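Local coordinates for protein ALKF (Bacillus cereus, PDB 3ZBO) that is of unknown cellular function but has affinity for branched DNA structures and belongs to a family related to the HEAT-like repeat DNA glycosylases, at residues T11-L16 with T65-A70; I76-K81 with A106-E111; G126-M131 with P170-S175; R145-F150 with S187-H192. All coordinates share one frame; numbering follows the deposited sequence.

Contact 1: residues T11-L16 with T65-A70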
# COMPACT_ATOMS: atom_id res chain seq x y z
N THR A 11 -2.99 -15.01 -22.55
CA THR A 11 -4.36 -15.26 -22.14
C THR A 11 -4.76 -14.38 -20.95
O THR A 11 -5.86 -13.79 -20.92
CB THR A 11 -4.55 -16.72 -21.76
OG1 THR A 11 -4.26 -17.50 -22.93
CG2 THR A 11 -5.98 -17.03 -21.30
N VAL A 12 -3.87 -14.21 -19.98
CA VAL A 12 -4.21 -13.29 -18.89
C VAL A 12 -4.39 -11.87 -19.34
O VAL A 12 -5.35 -11.21 -18.86
CB VAL A 12 -3.09 -13.31 -17.79
CG1 VAL A 12 -3.36 -12.26 -16.69
CG2 VAL A 12 -2.95 -14.78 -17.19
N MET A 13 -3.50 -11.41 -20.22
CA MET A 13 -3.58 -10.06 -20.76
C MET A 13 -4.89 -9.89 -21.55
O MET A 13 -5.58 -8.85 -21.45
CB MET A 13 -2.40 -9.71 -21.60
CG MET A 13 -1.04 -9.58 -20.86
SD MET A 13 -1.15 -8.28 -19.57
CE MET A 13 -1.17 -6.79 -20.53
N GLN A 14 -5.28 -10.92 -22.30
CA GLN A 14 -6.60 -10.79 -22.98
C GLN A 14 -7.78 -10.71 -22.03
O GLN A 14 -8.71 -9.86 -22.24
CB GLN A 14 -6.78 -11.99 -23.92
CG GLN A 14 -6.01 -11.78 -25.21
CD GLN A 14 -5.91 -13.04 -26.04
OE1 GLN A 14 -5.60 -12.96 -27.23
NE2 GLN A 14 -6.16 -14.23 -25.43
N GLU A 15 -7.77 -11.54 -20.99
CA GLU A 15 -8.87 -11.58 -20.01
C GLU A 15 -8.94 -10.24 -19.25
O GLU A 15 -10.03 -9.71 -18.98
CB GLU A 15 -8.74 -12.76 -19.07
CG GLU A 15 -8.68 -14.12 -19.84
CD GLU A 15 -9.14 -15.33 -19.02
OE1 GLU A 15 -9.33 -15.20 -17.78
OE2 GLU A 15 -9.32 -16.43 -19.65
N LEU A 16 -7.78 -9.68 -18.89
CA LEU A 16 -7.80 -8.40 -18.18
C LEU A 16 -8.31 -7.26 -19.06
O LEU A 16 -9.10 -6.43 -18.63
CB LEU A 16 -6.39 -8.07 -17.66
CG LEU A 16 -5.87 -8.94 -16.51
CD1 LEU A 16 -4.46 -8.42 -16.14
CD2 LEU A 16 -6.74 -8.89 -15.30
N THR A 65 4.97 -5.54 -17.87
CA THR A 65 4.18 -4.86 -18.93
C THR A 65 4.18 -3.35 -18.76
O THR A 65 3.99 -2.61 -19.74
CB THR A 65 2.75 -5.32 -18.97
OG1 THR A 65 2.10 -5.00 -17.78
CG2 THR A 65 2.69 -6.83 -19.29
N GLY A 66 4.28 -2.91 -17.51
CA GLY A 66 4.02 -1.49 -17.23
C GLY A 66 2.56 -1.10 -17.37
O GLY A 66 2.28 0.12 -17.28
N ASN A 67 1.66 -2.06 -17.44
CA ASN A 67 0.22 -1.84 -17.47
C ASN A 67 -0.29 -2.00 -16.04
O ASN A 67 -0.14 -3.05 -15.40
CB ASN A 67 -0.40 -2.83 -18.44
CG ASN A 67 -1.93 -2.77 -18.44
OD1 ASN A 67 -2.59 -2.66 -17.40
ND2 ASN A 67 -2.51 -2.87 -19.64
N TYR A 68 -0.83 -0.89 -15.47
CA TYR A 68 -1.21 -0.90 -14.09
C TYR A 68 -2.07 -2.12 -13.71
O TYR A 68 -1.90 -2.75 -12.65
CB TYR A 68 -1.98 0.40 -13.69
CG TYR A 68 -2.54 0.32 -12.28
CD1 TYR A 68 -1.70 0.32 -11.15
CD2 TYR A 68 -3.95 0.15 -12.06
CE1 TYR A 68 -2.19 0.17 -9.88
CE2 TYR A 68 -4.43 0.02 -10.78
CZ TYR A 68 -3.58 0.04 -9.65
OH TYR A 68 -4.02 -0.11 -8.38
N ASP A 69 -3.07 -2.45 -14.53
CA ASP A 69 -3.93 -3.56 -14.08
C ASP A 69 -3.21 -4.88 -14.08
O ASP A 69 -3.42 -5.75 -13.18
CB ASP A 69 -5.15 -3.69 -15.00
CG ASP A 69 -6.02 -2.43 -14.95
OD1 ASP A 69 -6.73 -2.26 -13.99
OD2 ASP A 69 -5.90 -1.64 -15.89
N ALA A 70 -2.37 -5.07 -15.10
CA ALA A 70 -1.55 -6.30 -15.10
C ALA A 70 -0.57 -6.34 -13.94
O ALA A 70 -0.31 -7.42 -13.38
CB ALA A 70 -0.72 -6.37 -16.43
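Two successive bends in Met13, at chi2 (-59°) and chi3 (-73°), fold SD and then CE toward Ala70 and Thr65. SD settles against Ala70 CB at 3.7 Å, while CE meets Thr65 CG2 tip to tip at 4.1 Å. The long, flexible thioether suits a place where one chain must follow both a loop and the first turn of a helix. One turn later along helix 9-19, Leu16 brings CD1 to Ala70 CA at 3.7 Å. A residue as small as alanine lets Leu16 come this close to the backbone.

Thr65 has its chi1 at 63°, with OG1 between the backbone N and carbonyl carbon and CG2 turned to the methionine. OG1 accepts from Asn67 N at 3.0 Å, an ST turn, and also bonds Leu62 O. Asn67 follows as the N-cap of helix 68-77: its OD1 takes weak bonds from Asp69 N (2.9 Å) and Ala70 N (3.3 Å). The carboxylate of Asp69 turns to the backbone N-H groups of Phe38, Gly39 and Val40, and Leu62 and Ile48 extend the apolar surroundings of Met13 and Leu16.

No hydrogen bond crosses between 11-16 and 65-70. Thr65 OG1, Asn67 OD1 and the Asp69 carboxylate are bonded within the turn, to Leu62 or to the 38-40 loop, which implies that between these two segments the attraction is apolar.

Contact 2: residues I76-K81 with A106-E111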
# COMPACT_ATOMS: atom_id res chain seq x y z
N ILE A 76 -1.23 -9.99 -6.92
CA ILE A 76 -2.13 -10.94 -6.31
C ILE A 76 -1.61 -12.33 -6.53
O ILE A 76 -1.77 -13.19 -5.61
CB ILE A 76 -3.48 -10.76 -6.93
CG1 ILE A 76 -4.13 -9.46 -6.41
CG2 ILE A 76 -4.39 -12.03 -6.59
CD1 ILE A 76 -5.14 -9.06 -7.40
N ILE A 77 -0.99 -12.59 -7.69
CA ILE A 77 -0.52 -13.97 -7.97
C ILE A 77 0.96 -14.24 -7.64
O ILE A 77 1.55 -15.28 -7.98
CB ILE A 77 -0.76 -14.41 -9.41
CG1 ILE A 77 -0.00 -13.53 -10.45
CG2 ILE A 77 -2.27 -14.39 -9.68
CD1 ILE A 77 0.11 -14.14 -11.87
N ALA A 78 1.62 -13.25 -7.08
CA ALA A 78 3.01 -13.44 -6.74
C ALA A 78 3.21 -14.45 -5.63
O ALA A 78 2.27 -14.78 -4.89
CB ALA A 78 3.61 -12.02 -6.27
N ASP A 79 4.46 -14.91 -5.48
CA ASP A 79 4.84 -15.74 -4.30
C ASP A 79 5.82 -14.94 -3.43
O ASP A 79 7.04 -15.03 -3.54
CB ASP A 79 5.56 -16.99 -4.86
CG ASP A 79 5.76 -18.05 -3.79
OD1 ASP A 79 5.47 -17.79 -2.59
OD2 ASP A 79 6.23 -19.15 -4.22
N PRO A 80 5.26 -14.13 -2.56
CA PRO A 80 6.14 -13.23 -1.80
C PRO A 80 7.05 -13.93 -0.84
O PRO A 80 8.14 -13.39 -0.61
CB PRO A 80 5.17 -12.35 -1.04
CG PRO A 80 3.86 -13.05 -1.10
CD PRO A 80 3.84 -13.87 -2.36
N LYS A 81 6.68 -15.13 -0.38
CA LYS A 81 7.63 -15.79 0.50
C LYS A 81 8.84 -16.31 -0.26
O LYS A 81 9.88 -16.63 0.38
CB LYS A 81 6.93 -16.87 1.29
CG LYS A 81 5.98 -16.25 2.29
CD LYS A 81 5.33 -17.30 3.13
CE LYS A 81 4.68 -16.68 4.33
NZ LYS A 81 3.58 -15.78 3.89
N ALA A 106 3.79 -2.65 -1.76
CA ALA A 106 3.79 -2.72 -0.27
C ALA A 106 2.92 -3.90 0.19
O ALA A 106 3.23 -4.49 1.25
CB ALA A 106 3.22 -1.42 0.27
N VAL A 107 1.81 -4.20 -0.52
CA VAL A 107 0.94 -5.26 -0.02
C VAL A 107 1.66 -6.62 -0.29
O VAL A 107 1.66 -7.46 0.64
CB VAL A 107 -0.41 -5.19 -0.72
CG1 VAL A 107 -1.29 -6.36 -0.26
CG2 VAL A 107 -1.16 -3.88 -0.48
N THR A 108 2.25 -6.81 -1.47
CA THR A 108 3.01 -8.04 -1.71
C THR A 108 4.14 -8.17 -0.66
O THR A 108 4.32 -9.19 -0.06
CB THR A 108 3.56 -7.97 -3.08
OG1 THR A 108 2.46 -7.89 -4.00
CG2 THR A 108 4.32 -9.26 -3.42
N LEU A 109 4.81 -7.05 -0.39
CA LEU A 109 5.88 -7.07 0.66
C LEU A 109 5.37 -7.47 2.04
O LEU A 109 6.04 -8.21 2.78
CB LEU A 109 6.63 -5.72 0.69
CG LEU A 109 7.77 -5.58 1.74
CD1 LEU A 109 8.90 -6.62 1.37
CD2 LEU A 109 8.33 -4.18 1.72
N SER A 110 4.17 -6.98 2.39
CA SER A 110 3.61 -7.29 3.73
C SER A 110 3.32 -8.78 3.88
O SER A 110 3.12 -9.20 5.03
CB SER A 110 2.31 -6.42 3.97
OG SER A 110 1.26 -6.95 3.20
N GLU A 111 3.32 -9.52 2.77
CA GLU A 111 3.01 -10.96 2.79
C GLU A 111 4.29 -11.78 2.71
O GLU A 111 4.21 -13.02 2.64
CB GLU A 111 2.07 -11.30 1.65
CG GLU A 111 0.61 -10.76 1.85
CD GLU A 111 -0.07 -11.35 3.08
OE1 GLU A 111 0.15 -12.56 3.36
OE2 GLU A 111 -0.80 -10.62 3.79
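The backbone carbonyl of Glu111, just past the last turn of helix 98-110, is the flat group of this contact: its oxygen takes a hydrogen bond from Lys81 NZ at 3.1 Å, with the ammonium tilted 27° from the carbonyl plane at a C=O...N angle of 152°. The Lys81 chain is extended through CE and bends at chi4 (63°), which turns NZ back toward that oxygen. The ring of Pro80 is puckered and meets the helix end through two neighbouring atoms: CB touches Thr108 O at 3.4 Å, and CG touches Glu111 CB at 3.7 Å. Pro80 and Glu111 lie side by side, pointing the same way.

Thr108 supplies the apolar part. Its CG2 lies 4.0 Å from both Ala78 CB and Pro80 CB, while its OG1 bonds Val104 O and Arg240 NH2 instead. A branched residue with one methyl and one hydroxyl can thus face a neighbour and still satisfy its own helix.

Carbonyls at the end of a helix lack the next turn's N-H groups, and a lysine supplies a donor whose positive charge probably suits the helix's negative end. Proline, with no N-H to satisfy, fits the start of the short 3-10 segment. The turn that follows helix 68-77 is thereby joined to the C-terminal end of helix 98-110, consistent with the side-by-side helix stacking of a HEAT-like superhelix.

Contact 3: residues G126-M131 with P170-S175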
# COMPACT_ATOMS: atom_id res chain seq x y z
N GLY A 126 14.79 8.19 1.40
CA GLY A 126 14.60 9.57 0.92
C GLY A 126 13.85 9.71 -0.39
O GLY A 126 13.66 10.83 -0.86
N ASP A 127 13.37 8.58 -1.02
CA ASP A 127 12.68 8.65 -2.29
C ASP A 127 11.19 8.54 -2.06
O ASP A 127 10.79 7.67 -1.30
CB ASP A 127 13.21 7.46 -3.16
CG ASP A 127 12.37 7.28 -4.36
OD1 ASP A 127 11.31 6.56 -4.37
OD2 ASP A 127 12.73 7.90 -5.38
N GLU A 128 10.45 9.52 -2.62
CA GLU A 128 8.99 9.69 -2.30
C GLU A 128 8.26 8.35 -2.33
O GLU A 128 7.57 7.98 -1.32
CB GLU A 128 8.35 10.70 -3.32
CG GLU A 128 6.85 10.83 -3.07
CD GLU A 128 6.28 12.01 -3.77
OE1 GLU A 128 7.05 12.59 -4.65
OE2 GLU A 128 5.14 12.39 -3.63
N LEU A 129 8.28 7.66 -3.47
CA LEU A 129 7.38 6.53 -3.55
C LEU A 129 7.95 5.30 -2.87
O LEU A 129 7.15 4.44 -2.35
CB LEU A 129 7.14 6.19 -5.01
CG LEU A 129 6.33 7.23 -5.79
CD1 LEU A 129 6.27 6.95 -7.26
CD2 LEU A 129 4.89 7.23 -5.24
N LYS A 130 9.28 5.18 -2.77
CA LYS A 130 9.80 4.08 -1.95
C LYS A 130 9.46 4.25 -0.44
O LYS A 130 9.03 3.28 0.23
CB LYS A 130 11.35 3.97 -2.01
CG LYS A 130 11.80 3.39 -3.23
CD LYS A 130 13.38 3.12 -3.04
CE LYS A 130 13.99 2.96 -4.42
NZ LYS A 130 15.42 2.63 -4.02
N MET A 131 9.55 5.51 0.02
CA MET A 131 9.16 5.74 1.41
C MET A 131 7.67 5.50 1.56
O MET A 131 7.27 4.97 2.59
CB MET A 131 9.46 7.20 1.85
CG MET A 131 11.02 7.34 1.83
SD MET A 131 11.51 8.94 2.57
CE MET A 131 10.85 10.16 1.43
N PRO A 170 7.72 14.39 1.26
CA PRO A 170 7.11 14.37 -0.06
C PRO A 170 5.66 13.99 -0.02
O PRO A 170 5.26 13.29 0.92
CB PRO A 170 7.95 13.30 -0.80
CG PRO A 170 9.26 13.17 -0.03
CD PRO A 170 8.84 13.44 1.40
N GLU A 171 4.90 14.46 -0.97
CA GLU A 171 3.43 14.36 -0.92
C GLU A 171 2.94 12.94 -0.69
O GLU A 171 2.09 12.70 0.17
CB GLU A 171 2.69 14.96 -2.09
CG GLU A 171 3.20 16.40 -2.42
CD GLU A 171 3.02 17.39 -1.28
OE1 GLU A 171 2.04 17.28 -0.49
OE2 GLU A 171 3.85 18.38 -1.18
N ARG A 172 3.39 11.99 -1.51
CA ARG A 172 2.84 10.66 -1.32
C ARG A 172 3.32 10.04 -0.05
O ARG A 172 2.58 9.20 0.56
CB ARG A 172 3.20 9.72 -2.49
CG ARG A 172 2.55 10.12 -3.79
CD ARG A 172 1.08 10.57 -3.82
NE ARG A 172 0.28 9.65 -2.99
CZ ARG A 172 -1.03 9.79 -2.91
NH1 ARG A 172 -1.68 10.73 -3.70
NH2 ARG A 172 -1.68 9.04 -2.03
N THR A 173 4.48 10.41 0.45
CA THR A 173 4.98 9.91 1.71
C THR A 173 3.99 10.36 2.81
O THR A 173 3.72 9.60 3.78
CB THR A 173 6.43 10.38 1.96
OG1 THR A 173 7.19 10.16 0.78
CG2 THR A 173 7.02 9.55 3.08
N LYS A 174 3.54 11.62 2.75
CA LYS A 174 2.66 12.18 3.77
C LYS A 174 1.39 11.29 3.86
O LYS A 174 0.89 11.03 4.95
CB LYS A 174 2.11 13.56 3.32
CG LYS A 174 3.12 14.65 3.32
CD LYS A 174 2.36 15.94 2.91
CE LYS A 174 3.30 17.10 2.82
NZ LYS A 174 2.52 18.28 2.23
N SER A 175 0.81 10.88 2.71
CA SER A 175 -0.40 10.04 2.73
C SER A 175 -0.11 8.76 3.45
O SER A 175 -0.94 8.34 4.31
CB SER A 175 -0.79 9.77 1.27
OG SER A 175 -1.79 8.70 1.26
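Glu128 reaches across to the first turn of helix 171-187, where its OE2 accepts from Arg172 N at 2.8 Å. The bond is nearly straight (N-H...O 172°) and uses the lone pair of OE2 that faces away from OE1. CG stands anti to the backbone N (chi1 177°) and the chain stays extended beyond it, sliding past Pro170 with CG 3.5 Å from Pro170 CB. First-turn amides have no carbonyl of a preceding turn to bond, so a carboxylate is a fitting acceptor, and its charge probably suits the positive end of the helix. Pro170, just before, offers no side-chain acceptor.

From the same helix, Thr173 OG1 donates to Glu128 O at 3.1 Å, in the carbonyl plane and on a lone pair. Thr173 CG2 packs on Met131 CB at 3.6 Å, and the Met131 chain crosses Pro170 at about a right angle, Met131 CE 3.7 Å from Pro170 CG.

Several other polar groups are satisfied nearby or by outside residues. Asp127 is the N-cap of helix 128-144, and its OD1 accepts from Lys130 N at 2.9 Å. Glu171 OE1 forms a salt bridge with Lys174 NZ (2.9 Å) and accepts from Lys208 N, while Arg172 makes a cation-pi contact with Tyr98.

Helices 128-144 and 171-187 thus start side by side and run the same way, an alignment consistent with the HEAT-like superhelix.

Contact 4: residues R145-F150 with S187-H192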
# COMPACT_ATOMS: atom_id res chain seq x y z
N ARG A 145 -0.71 -8.95 11.34
CA ARG A 145 0.28 -9.56 12.23
C ARG A 145 -0.18 -9.31 13.64
O ARG A 145 -0.79 -8.30 14.00
CB ARG A 145 1.69 -8.95 12.08
CG ARG A 145 2.37 -9.08 10.70
CD ARG A 145 2.80 -10.42 10.29
NE ARG A 145 3.16 -10.30 8.86
CZ ARG A 145 3.98 -11.09 8.22
NH1 ARG A 145 4.54 -12.14 8.86
NH2 ARG A 145 4.26 -10.81 6.97
N LYS A 146 0.17 -10.26 14.51
CA LYS A 146 -0.05 -10.01 15.92
C LYS A 146 0.90 -8.91 16.46
O LYS A 146 1.97 -8.61 15.90
CB LYS A 146 0.12 -11.32 16.76
CG LYS A 146 -0.42 -12.59 16.06
CD LYS A 146 -0.25 -13.89 16.93
CE LYS A 146 -1.37 -14.90 16.74
NZ LYS A 146 -2.70 -14.35 17.14
N ASP A 147 0.47 -8.26 17.54
CA ASP A 147 1.22 -7.18 18.05
C ASP A 147 2.67 -7.53 18.42
O ASP A 147 3.57 -6.68 18.36
CB ASP A 147 0.50 -6.53 19.25
CG ASP A 147 -0.72 -5.73 18.84
OD1 ASP A 147 -0.84 -5.39 17.62
OD2 ASP A 147 -1.48 -5.39 19.76
N ASN A 148 2.86 -8.78 18.87
CA ASN A 148 4.22 -9.21 19.23
C ASN A 148 5.20 -9.34 18.05
O ASN A 148 6.42 -9.50 18.28
CB ASN A 148 4.10 -10.49 20.10
CG ASN A 148 3.87 -11.74 19.29
OD1 ASN A 148 3.33 -11.74 18.20
ND2 ASN A 148 4.32 -12.87 19.82
N ALA A 149 4.71 -9.13 16.82
CA ALA A 149 5.60 -9.05 15.68
C ALA A 149 6.31 -7.74 15.64
O ALA A 149 7.25 -7.62 14.82
CB ALA A 149 4.78 -9.35 14.36
N PHE A 150 5.98 -6.77 16.51
CA PHE A 150 6.61 -5.43 16.47
C PHE A 150 7.23 -5.06 17.76
O PHE A 150 6.72 -5.42 18.84
CB PHE A 150 5.51 -4.37 16.16
CG PHE A 150 4.69 -4.74 14.97
CD1 PHE A 150 5.12 -4.43 13.69
CD2 PHE A 150 3.53 -5.47 15.11
CE1 PHE A 150 4.37 -4.81 12.53
CE2 PHE A 150 2.78 -5.81 14.04
CZ PHE A 150 3.17 -5.51 12.70
N SER A 187 -5.05 -0.32 15.24
CA SER A 187 -4.66 -1.72 15.17
C SER A 187 -3.46 -2.11 16.04
O SER A 187 -3.15 -3.29 16.05
CB SER A 187 -4.38 -2.14 13.73
OG SER A 187 -5.57 -1.97 12.92
N TYR A 188 -2.83 -1.17 16.71
CA TYR A 188 -1.70 -1.47 17.61
C TYR A 188 -1.93 -0.86 18.96
O TYR A 188 -1.42 0.18 19.33
CB TYR A 188 -0.41 -0.90 16.94
CG TYR A 188 0.83 -1.43 17.76
CD1 TYR A 188 1.17 -2.74 17.72
CD2 TYR A 188 1.56 -0.49 18.49
CE1 TYR A 188 2.34 -3.17 18.49
CE2 TYR A 188 2.72 -0.84 19.22
CZ TYR A 188 3.03 -2.21 19.23
OH TYR A 188 4.13 -2.57 19.98
N VAL A 189 -2.76 -1.58 19.73
CA VAL A 189 -3.22 -1.01 21.01
C VAL A 189 -2.15 -0.64 22.01
O VAL A 189 -2.39 0.27 22.83
CB VAL A 189 -4.31 -1.85 21.71
CG1 VAL A 189 -5.52 -1.97 20.84
CG2 VAL A 189 -3.83 -3.21 22.14
N PRO A 190 -0.96 -1.28 21.96
CA PRO A 190 0.04 -0.72 22.93
C PRO A 190 0.35 0.74 22.87
O PRO A 190 0.71 1.37 23.87
CB PRO A 190 1.25 -1.61 22.69
CG PRO A 190 0.69 -2.89 22.17
CD PRO A 190 -0.48 -2.44 21.22
N LEU A 191 0.18 1.36 21.70
CA LEU A 191 0.43 2.76 21.54
C LEU A 191 -0.82 3.49 21.02
O LEU A 191 -0.71 4.58 20.43
CB LEU A 191 1.58 2.96 20.50
CG LEU A 191 2.92 2.48 21.08
CD1 LEU A 191 3.97 2.51 20.03
CD2 LEU A 191 3.33 3.28 22.27
N HIS A 192 -2.00 2.95 21.42
CA HIS A 192 -3.25 3.69 21.06
C HIS A 192 -3.24 5.13 21.54
O HIS A 192 -3.49 6.08 20.73
CB HIS A 192 -4.47 2.97 21.67
CG HIS A 192 -5.69 3.78 21.47
ND1 HIS A 192 -6.45 4.40 22.45
CD2 HIS A 192 -6.22 4.16 20.30
CE1 HIS A 192 -7.47 5.07 21.87
NE2 HIS A 192 -7.34 4.90 20.56
O HOH W 1 -3.59 -4.18 18.65
O HOH W 2 4.51 -5.18 20.60
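Asp147 crosses obliquely to the ring of Tyr188: CB, CG and OD1 follow the CD1-CE1 side of the ring, while OD2 turns to Pro190. CB lies 3.9 Å from Tyr188 CE1, and CG moves on to Tyr188 CD1. OD1 comes within 3.3 Å of Tyr188 CD1 and forms a salt bridge with Lys235, whose NZ also bonds Ser187 O; the lysine thereby sits between two acceptors. OD2 rests 3.4 Å from Pro190 CD and accepts from water 1 at 2.7 Å. That water also donates to Ser187 O at 2.8 Å and accepts from Val189 N, linking the short aspartate side chain to both.

The carboxylate and tyrosine planes are 72° apart. Over the centre of the tyrosine ring lies Pro190 CD, 3.7 Å above the plane, and Asp147 O is at its edge. A second water bonds Tyr188 OH at 2.7 Å and donates to Phe150 O; the hydroxyl gives the otherwise apolar ring a polar tip for it.

The contact joins the loop after helix 128-144 to the loop after helix 171-187. Tyr188 packs on Leu142 of the former helix and on Glu152 of helix 152-165, while Phe150 turns in against Leu141 and Leu142.

In the fold
Contacts 1 and 2 share helix 68-77, one at its start and the other just past its end, with centres 18 Å apart. Contacts 3 and 4 instead hold the same two helices, 128-144 and 171-187, at their two ends: contact 3 at their beginnings, contact 4 in the loops after them, 24 Å away between centres. Contacts 2 and 4 touch through a probable hydrogen bond, Arg145 NH2 to Ser110 O at 2.8 Å, linking the end of helix 98-110 to the loop after helix 128-144. Contacts 1 and 4 lie on opposite sides of the chain's centre, 37 Å apart between centres. No DNA marks a binding surface; the four contacts are consistent with successive packing points along a HEAT-like helical array.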